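Side-chain contacts in DUF192 domain-containing protein (Novosphingobium aromaticivorans, PDB 3M7A), which is of unknown function but belongs to the DUF192 (COG1430) family and is probably made with a signal sequence, for export or lipid anchoring: residues Ala11-Pro16 / Leu20-Val25; Ala73-Arg78 / Leu117-Ile122. One frame throughout, in Å; residues are numbered along the deposited sequence. Where two conformers were deposited one is given.

Interaction 1 (Ala11-Pro16 / Leu20-Val25); sequences APAVHP and LQIVPV
Ala13 and Ile22 form the hydrogen-bonded pair of an antiparallel beta hairpin, in which the short strand 13-14 folds back along the start of strand 21-29 within the mixed sheet, at the surface of the protein. The backbone bonds come first. Ala13 N donates to Ile22 O at 3.0 Å, on a lone pair in the carbonyl plane. Ile22 N answers with a nearly straight bond to Ala13 O (2.8 Å), but this donor stands well above the plane of the carbonyl it reaches. Towards the turn, His15 N closes on Leu20 O at 2.9 Å. Between these bonds lies the non-hydrogen-bonded pair Val14-Gln21, where Val14 CA and Gln21 CA each bring a C-H to a carbonyl oxygen, of Leu20 and Ala13 respectively.

Apolar packing sits on the Ala13-Ile22 face, where Ala13 CB and Ile22 CB stand 4.4 Å apart. With CG1 anti to its carbonyl carbon (chi1 -61°), Ile22 runs its CD1 alongside the backbone of His15, 3.8 Å from His15 CB, and meets the imidazole obliquely. ND1 of that ring accepts from Val17 N in the turn, while Pro16 CD lies above one face, offset toward the rim.

On the Gln21 face, the extended glutamine lies alongside the Pro12 ring, both pointing the same way, which leaves Gln21 OE1 3.3 Å from Pro12 CB.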
ATOM      1  N   ALA A  11      -5.187   8.660  15.829  1.00 12.09           N
ATOM      2  CA  ALA A  11      -4.564   7.500  16.453  1.00 11.45           C
ATOM      3  C   ALA A  11      -4.812   6.221  15.646  1.00 10.34           C
ATOM      4  O   ALA A  11      -5.807   6.114  14.915  1.00 10.77           O
ATOM      5  CB  ALA A  11      -5.113   7.314  17.856  1.00 13.50           C
ATOM      6  N   PRO A  12      -3.918   5.243  15.788  1.00 11.28           N
ATOM      7  CA  PRO A  12      -4.217   3.956  15.171  1.00 10.67           C
ATOM      8  C   PRO A  12      -5.571   3.401  15.633  1.00  9.07           C
ATOM      9  O   PRO A  12      -6.043   3.684  16.750  1.00 10.64           O
ATOM     10  CB  PRO A  12      -3.063   3.070  15.637  1.00 12.74           C
ATOM     11  CG  PRO A  12      -1.934   4.045  15.849  1.00 14.20           C
ATOM     12  CD  PRO A  12      -2.597   5.242  16.455  1.00 13.20           C
ATOM     13  N   ALA A  13      -6.189   2.605  14.772  1.00 10.04           N
ATOM     14  CA  ALA A  13      -7.483   1.994  15.039  1.00 10.16           C
ATOM     15  C   ALA A  13      -7.407   0.528  14.666  1.00  8.55           C
ATOM     16  O   ALA A  13      -6.329   0.009  14.403  1.00  8.25           O
ATOM     17  CB  ALA A  13      -8.568   2.719  14.249  1.00 11.18           C
ATOM     18  N   VAL A  14      -8.548  -0.151  14.691  1.00  8.12           N
ATOM     19  CA  VAL A  14      -8.626  -1.571  14.350  1.00  7.96           C
ATOM     20  C   VAL A  14      -9.708  -1.766  13.284  1.00  8.17           C
ATOM     21  O   VAL A  14     -10.822  -1.269  13.412  1.00 10.05           O
ATOM     22  CB  VAL A  14      -8.923  -2.458  15.583  1.00  9.46           C
ATOM     23  CG1 VAL A  14      -8.945  -3.920  15.209  1.00  9.96           C
ATOM     24  CG2 VAL A  14      -7.917  -2.183  16.712  1.00 12.84           C
ATOM     25  N   HIS A  15      -9.376  -2.513  12.238  1.00  6.89           N
ATOM     26  CA  HIS A  15     -10.300  -2.724  11.132  1.00  6.60           C
ATOM     27  C   HIS A  15     -11.389  -3.730  11.509  1.00  6.26           C
ATOM     28  O   HIS A  15     -11.090  -4.793  12.056  1.00  7.39           O
ATOM     29  CB  HIS A  15      -9.524  -3.236   9.925  1.00  7.32           C
ATOM     30  CG  HIS A  15     -10.271  -3.113   8.645  1.00  8.13           C
ATOM     31  ND1 HIS A  15     -11.217  -4.023   8.233  1.00 10.16           N
ATOM     32  CD2 HIS A  15     -10.229  -2.149   7.700  1.00  9.61           C
ATOM     33  CE1 HIS A  15     -11.707  -3.633   7.065  1.00 12.45           C
ATOM     34  NE2 HIS A  15     -11.132  -2.491   6.727  1.00 14.41           N
ATOM     35  N   PRO A  16     -12.650  -3.414  11.196  1.00  7.18           N
ATOM     36  CA  PRO A  16     -13.738  -4.272  11.685  1.00  8.22           C
ATOM     37  C   PRO A  16     -13.881  -5.607  10.974  1.00  9.70           C
ATOM     38  O   PRO A  16     -14.551  -6.517  11.506  1.00 12.53           O
ATOM     39  CB  PRO A  16     -14.991  -3.391  11.498  1.00  9.49           C
ATOM     40  CG  PRO A  16     -14.631  -2.494  10.351  1.00  9.29           C
ATOM     41  CD  PRO A  16     -13.176  -2.169  10.595  1.00  7.47           C
ATOM     42  N   LEU A  20      -7.085  -6.166  11.701  1.00  6.29           N
ATOM     43  CA  LEU A  20      -5.742  -5.638  11.605  1.00  6.45           C
ATOM     44  C   LEU A  20      -5.698  -4.198  12.168  1.00  6.05           C
ATOM     45  O   LEU A  20      -6.675  -3.463  12.136  1.00  6.70           O
ATOM     46  CB  LEU A  20      -5.245  -5.665  10.166  1.00  6.95           C
ATOM     47  CG  LEU A  20      -5.109  -7.031   9.514  1.00  6.58           C
ATOM     48  CD1 LEU A  20      -4.791  -6.881   8.021  1.00  8.03           C
ATOM     49  CD2 LEU A  20      -4.002  -7.880  10.164  1.00  6.57           C
ATOM     50  N   GLN A  21      -4.549  -3.806  12.681  1.00  5.89           N
ATOM     51  CA  GLN A  21      -4.333  -2.437  13.082  1.00  5.42           C
ATOM     52  C   GLN A  21      -4.436  -1.551  11.844  1.00  5.21           C
ATOM     53  O   GLN A  21      -3.955  -1.921  10.770  1.00  6.65           O
ATOM     54  CB  GLN A  21      -2.942  -2.286  13.704  1.00  7.31           C
ATOM     55  CG  GLN A  21      -2.761  -0.965  14.387  1.00 10.36           C
ATOM     56  CD  GLN A  21      -1.369  -0.706  14.953  1.00 11.21           C
ATOM     57  OE1 GLN A  21      -1.163   0.319  15.615  1.00 16.84           O
ATOM     58  NE2 GLN A  21      -0.405  -1.595  14.689  1.00 13.25           N
ATOM     59  N   ILE A  22      -5.014  -0.367  11.982  1.00  4.81           N
ATOM     60  CA  ILE A  22      -5.018   0.658  10.945  1.00  4.80           C
ATOM     61  C   ILE A  22      -4.104   1.779  11.399  1.00  5.90           C
ATOM     62  O   ILE A  22      -4.257   2.311  12.503  1.00  7.15           O
ATOM     63  CB  ILE A  22      -6.446   1.225  10.714  1.00  5.85           C
ATOM     64  CG1 ILE A  22      -7.411   0.130  10.249  1.00  6.69           C
ATOM     65  CG2 ILE A  22      -6.434   2.410   9.753  1.00  6.70           C
ATOM     66  CD1 ILE A  22      -8.876   0.532  10.342  1.00  9.06           C
ATOM     67  N   VAL A  23      -3.143   2.128  10.545  1.00  5.61           N
ATOM     68  CA  VAL A  23      -2.165   3.148  10.846  1.00  5.96           C
ATOM     69  C   VAL A  23      -2.104   4.149   9.712  1.00  5.78           C
ATOM     70  O   VAL A  23      -2.304   3.812   8.544  1.00  5.68           O
ATOM     71  CB  VAL A  23      -0.764   2.518  11.107  1.00  5.85           C
ATOM     72  CG1 VAL A  23      -0.809   1.526  12.304  1.00  9.30           C
ATOM     73  CG2 VAL A  23      -0.215   1.852   9.830  1.00  6.97           C
ATOM     74  N   PRO A  24      -1.772   5.400  10.026  1.00  6.48           N
ATOM     75  CA  PRO A  24      -1.604   6.390   8.953  1.00  6.78           C
ATOM     76  C   PRO A  24      -0.293   6.170   8.192  1.00  5.72           C
ATOM     77  O   PRO A  24       0.759   5.962   8.804  1.00  7.54           O
ATOM     78  CB  PRO A  24      -1.576   7.715   9.703  1.00  8.19           C
ATOM     79  CG  PRO A  24      -1.084   7.352  11.059  1.00  8.62           C
ATOM     80  CD  PRO A  24      -1.675   6.013  11.352  1.00  6.32           C
ATOM     81  N   VAL A  25      -0.368   6.204   6.858  1.00  5.33           N
ATOM     82  CA  VAL A  25       0.812   6.069   5.984  1.00  5.11           C
ATOM     83  C   VAL A  25       0.812   7.288   5.082  1.00  6.04           C
ATOM     84  O   VAL A  25      -0.225   7.635   4.531  1.00  6.69           O
ATOM     85  CB  VAL A  25       0.750   4.777   5.136  1.00  5.38           C
ATOM     86  CG1 VAL A  25       1.934   4.712   4.172  1.00  6.27           C
ATOM     87  CG2 VAL A  25       0.661   3.552   6.027  1.00  7.31           C
TER

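Interaction 2 (Ala73-Arg78 / Leu117-Ile122); sequences ATFWMR and LAVLEI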
ATOM      1  N   ALA A  73       9.743  -8.766  -2.837  1.00  7.82           N
ATOM      2  CA  ALA A  73       8.351  -9.224  -2.840  1.00  6.99           C
ATOM      3  C   ALA A  73       7.845  -9.450  -4.256  1.00  7.89           C
ATOM      4  O   ALA A  73       8.228  -8.735  -5.201  1.00  9.52           O
ATOM      5  CB  ALA A  73       7.466  -8.199  -2.175  1.00  9.51           C
ATOM      6  N   THR A  74       6.963 -10.429  -4.406  1.00  7.22           N
ATOM      7  CA  THR A  74       6.232 -10.628  -5.665  1.00  7.51           C
ATOM      8  C   THR A  74       4.766 -10.843  -5.294  1.00  6.10           C
ATOM      9  O   THR A  74       4.472 -11.645  -4.421  1.00  7.53           O
ATOM     10  CB  THR A  74       6.773 -11.832  -6.476  1.00  8.85           C
ATOM     11  OG1 THR A  74       8.140 -11.578  -6.800  1.00 11.12           O
ATOM     12  CG2 THR A  74       6.004 -12.028  -7.780  1.00  9.54           C
ATOM     13  N   PHE A  75       3.872 -10.087  -5.938  1.00  6.09           N
ATOM     14  CA  PHE A  75       2.447 -10.092  -5.613  1.00  6.96           C
ATOM     15  C   PHE A  75       1.641 -10.725  -6.747  1.00  5.88           C
ATOM     16  O   PHE A  75       2.143 -10.937  -7.855  1.00  7.06           O
ATOM     17  CB  PHE A  75       1.984  -8.657  -5.322  1.00  7.65           C
ATOM     18  CG  PHE A  75       2.284  -8.212  -3.925  1.00  7.25           C
ATOM     19  CD1 PHE A  75       3.565  -8.003  -3.505  1.00 13.03           C
ATOM     20  CD2 PHE A  75       1.276  -8.052  -3.012  1.00  8.82           C
ATOM     21  CE1 PHE A  75       3.837  -7.629  -2.214  1.00 12.99           C
ATOM     22  CE2 PHE A  75       1.540  -7.673  -1.742  1.00  9.54           C
ATOM     23  CZ  PHE A  75       2.822  -7.471  -1.323  1.00  9.83           C
ATOM     24  N   TRP A  76       0.384 -11.033  -6.471  1.00  6.83           N
ATOM     25  CA  TRP A  76      -0.577 -11.410  -7.498  1.00  6.66           C
ATOM     26  C   TRP A  76      -1.984 -11.033  -7.047  1.00  6.73           C
ATOM     27  O   TRP A  76      -2.157 -10.540  -5.954  1.00  7.32           O
ATOM     28  CB  TRP A  76      -0.500 -12.902  -7.851  1.00  6.92           C
ATOM     29  CG  TRP A  76      -0.922 -13.877  -6.789  1.00  6.35           C
ATOM     30  CD1 TRP A  76      -1.131 -13.633  -5.471  1.00  6.70           C
ATOM     31  CD2 TRP A  76      -1.153 -15.277  -6.987  1.00  7.53           C
ATOM     32  NE1 TRP A  76      -1.471 -14.803  -4.826  1.00  7.21           N
ATOM     33  CE2 TRP A  76      -1.503 -15.819  -5.743  1.00  7.99           C
ATOM     34  CE3 TRP A  76      -1.125 -16.113  -8.104  1.00  8.99           C
ATOM     35  CZ2 TRP A  76      -1.773 -17.183  -5.570  1.00  9.62           C
ATOM     36  CZ3 TRP A  76      -1.414 -17.453  -7.938  1.00 11.53           C
ATOM     37  CH2 TRP A  76      -1.744 -17.970  -6.682  1.00 10.63           C
HETATM   38  N   MSE A  77      -2.971 -11.272  -7.915  1.00  6.10           N
HETATM   39  CA  MSE A  77      -4.324 -10.820  -7.697  1.00  5.92           C
HETATM   40  C   MSE A  77      -5.327 -11.970  -7.580  1.00  7.30           C
HETATM   41  O   MSE A  77      -6.526 -11.760  -7.673  1.00  7.20           O
HETATM   42  CB  MSE A  77      -4.725  -9.829  -8.793  1.00  5.24           C
HETATM   43  CG  MSE A  77      -3.900  -8.548  -8.783  1.00  6.32           C
HETATM   44 SE   MSE A  77      -4.255  -7.392  -7.262  0.75  8.42          SE
HETATM   45  CE  MSE A  77      -5.861  -6.594  -7.979  1.00  8.77           C
ATOM     46  N   ARG A  78      -4.845 -13.180  -7.287  1.00  7.16           N
ATOM     47  CA  ARG A  78      -5.759 -14.275  -6.989  0.60  8.46           C
ATOM     48  C   ARG A  78      -6.733 -13.829  -5.878  1.00  7.72           C
ATOM     49  O   ARG A  78      -6.312 -13.236  -4.875  1.00  7.85           O
ATOM     50  CB  ARG A  78      -5.000 -15.546  -6.591  0.60 10.12           C
ATOM     51  CG  ARG A  78      -5.947 -16.712  -6.213  0.60 11.20           C
ATOM     52  CD  ARG A  78      -5.331 -18.084  -6.057  0.60  9.83           C
ATOM     53  NE  ARG A  78      -5.092 -18.735  -7.344  0.60 11.33           N
ATOM     54  CZ  ARG A  78      -4.641 -19.982  -7.478  0.60 10.53           C
ATOM     55  NH1 ARG A  78      -4.367 -20.721  -6.408  0.60  7.21           N
ATOM     56  NH2 ARG A  78      -4.457 -20.488  -8.689  0.60 13.28           N
ATOM     57  N   LEU A 117      11.148  -3.359   1.677  1.00  5.53           N
ATOM     58  CA  LEU A 117      10.878  -3.051   3.079  1.00  5.77           C
ATOM     59  C   LEU A 117       9.376  -2.987   3.360  1.00  5.28           C
ATOM     60  O   LEU A 117       8.927  -3.378   4.437  1.00  5.63           O
ATOM     61  CB  LEU A 117      11.574  -1.729   3.430  1.00  6.01           C
ATOM     62  CG  LEU A 117      11.347  -1.254   4.863  1.00  6.54           C
ATOM     63  CD1 LEU A 117      11.952  -2.229   5.888  1.00  9.27           C
ATOM     64  CD2 LEU A 117      11.960   0.134   5.039  1.00  9.10           C
ATOM     65  N   ALA A 118       8.612  -2.430   2.426  1.00  4.88           N
ATOM     66  CA  ALA A 118       7.170  -2.277   2.609  1.00  5.07           C
ATOM     67  C   ALA A 118       6.483  -2.277   1.256  1.00  4.57           C
ATOM     68  O   ALA A 118       7.100  -2.012   0.236  1.00  4.83           O
ATOM     69  CB  ALA A 118       6.859  -0.978   3.380  1.00  5.17           C
ATOM     70  N   VAL A 119       5.189  -2.541   1.265  1.00  4.71           N
ATOM     71  CA  VAL A 119       4.333  -2.410   0.116  1.00  4.99           C
ATOM     72  C   VAL A 119       3.073  -1.688   0.555  1.00  4.37           C
ATOM     73  O   VAL A 119       2.529  -1.986   1.602  1.00  4.98           O
ATOM     74  CB  VAL A 119       3.958  -3.786  -0.479  1.00  5.12           C
ATOM     75  CG1 VAL A 119       3.099  -3.625  -1.730  1.00  7.86           C
ATOM     76  CG2 VAL A 119       5.240  -4.594  -0.810  1.00  6.18           C
ATOM     77  N   LEU A 120       2.625  -0.728  -0.258  1.00  4.33           N
ATOM     78  CA  LEU A 120       1.392  -0.009  -0.004  1.00  4.34           C
ATOM     79  C   LEU A 120       0.459  -0.296  -1.173  1.00  3.87           C
ATOM     80  O   LEU A 120       0.800  -0.041  -2.342  1.00  4.95           O
ATOM     81  CB  LEU A 120       1.659   1.487   0.121  1.00  4.50           C
ATOM     82  CG  LEU A 120       0.404   2.332   0.265  1.00  5.70           C
ATOM     83  CD1 LEU A 120      -0.331   2.069   1.604  1.00  7.39           C
ATOM     84  CD2 LEU A 120       0.753   3.823   0.168  1.00  7.88           C
ATOM     85  N   GLU A 121      -0.709  -0.848  -0.863  1.00  4.16           N
ATOM     86  CA  GLU A 121      -1.763  -1.046  -1.863  1.00  4.42           C
ATOM     87  C   GLU A 121      -2.879  -0.017  -1.690  1.00  3.61           C
ATOM     88  O   GLU A 121      -3.357   0.192  -0.586  1.00  4.45           O
ATOM     89  CB  GLU A 121      -2.374  -2.456  -1.757  1.00  5.11           C
ATOM     90  CG  GLU A 121      -1.398  -3.548  -2.146  1.00  4.95           C
ATOM     91  CD  GLU A 121      -1.922  -4.956  -2.045  1.00  6.16           C
ATOM     92  OE1 GLU A 121      -3.009  -5.186  -1.513  1.00  6.83           O
ATOM     93  OE2 GLU A 121      -1.185  -5.855  -2.498  1.00  8.15           O
ATOM     94  N   ILE A 122      -3.232   0.621  -2.796  1.00  4.25           N
ATOM     95  CA  ILE A 122      -4.301   1.605  -2.863  1.00  4.66           C
ATOM     96  C   ILE A 122      -5.144   1.297  -4.106  1.00  5.14           C
ATOM     97  O   ILE A 122      -4.810   0.445  -4.918  1.00  4.86           O
ATOM     98  CB  ILE A 122      -3.739   3.040  -2.911  1.00  5.20           C
ATOM     99  CG1 ILE A 122      -2.937   3.318  -4.190  1.00  5.56           C
ATOM    100  CG2 ILE A 122      -2.919   3.312  -1.640  1.00  6.23           C
ATOM    101  CD1 ILE A 122      -2.425   4.766  -4.275  1.00  7.01           C
TER
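A largely buried apolar interface between two beta layers is the setting here: Phe75, on the two-stranded sheet 72-75/110-112, reaches in to meet Val119 and Glu121 on strand 118-123 of the main sheet. Phe75 and its two partners approach from opposite directions, and the ring is shared between them. At one end, Phe75 CE1 lies 3.6 Å from Val119 CG2, and Phe75 CZ comes to 3.9 Å from Val119 CG1, so the isopropyl group has both branches against the ring. Ala73 CB adds a looser touch on Val119 CG2 at 4.5 Å. At the other side of the ring, Glu121 OE2 approaches Phe75 CD2 at 3.3 Å and Phe75 CE2 at 3.4 Å, with the carboxylate plane turned 69° from that of the ring.

The two strands run roughly parallel, 24° apart, but the axes of 73-75 and 118-122 come no closer than 9.6 Å and no hydrogen bond joins them; this is packing of one sheet over another, made by side chains alone. Val119 and Glu121, two residues apart, point the same way off their strand, which is why one phenyl can meet both. Phe65 of the neighbouring strand 61-66 meets Phe75 edge-to-face, and Ile86 of strand 84-89 touches both Phe75 and Val119. Were Phe75 replaced by an alanine, a gap would probably open between the layers, leaving Val119 CG2 without the phenyl it packs on. Glu121 itself extends its chain beyond CG (chi2 179°), and this full reach carries OE2 out to the phenyl carbons.

How the interactions relate
Both contacts reach the same mixed sheet, but at different depths. Interaction 1 is a surface hairpin whose centre lies about 13 Å from the centre of the chain, whereas interaction 2 is buried, about 7 Å from it; the two contact centres are about 18 Å apart. They meet directly through side chains that take no part in either pairing: Val25 CG1 packs at 4.3 Å against Leu120 CD2, which points off strand 118-123 away from Phe75. Strand 61-66 offers a second connection, since Val23 and Val25 touch its Ile64 while Phe75 and Val119 touch its Phe65. A 1,2-ethanediol, probably from the crystallisation liquor, lies about 3 Å from the Leu20 side chain in interaction 1.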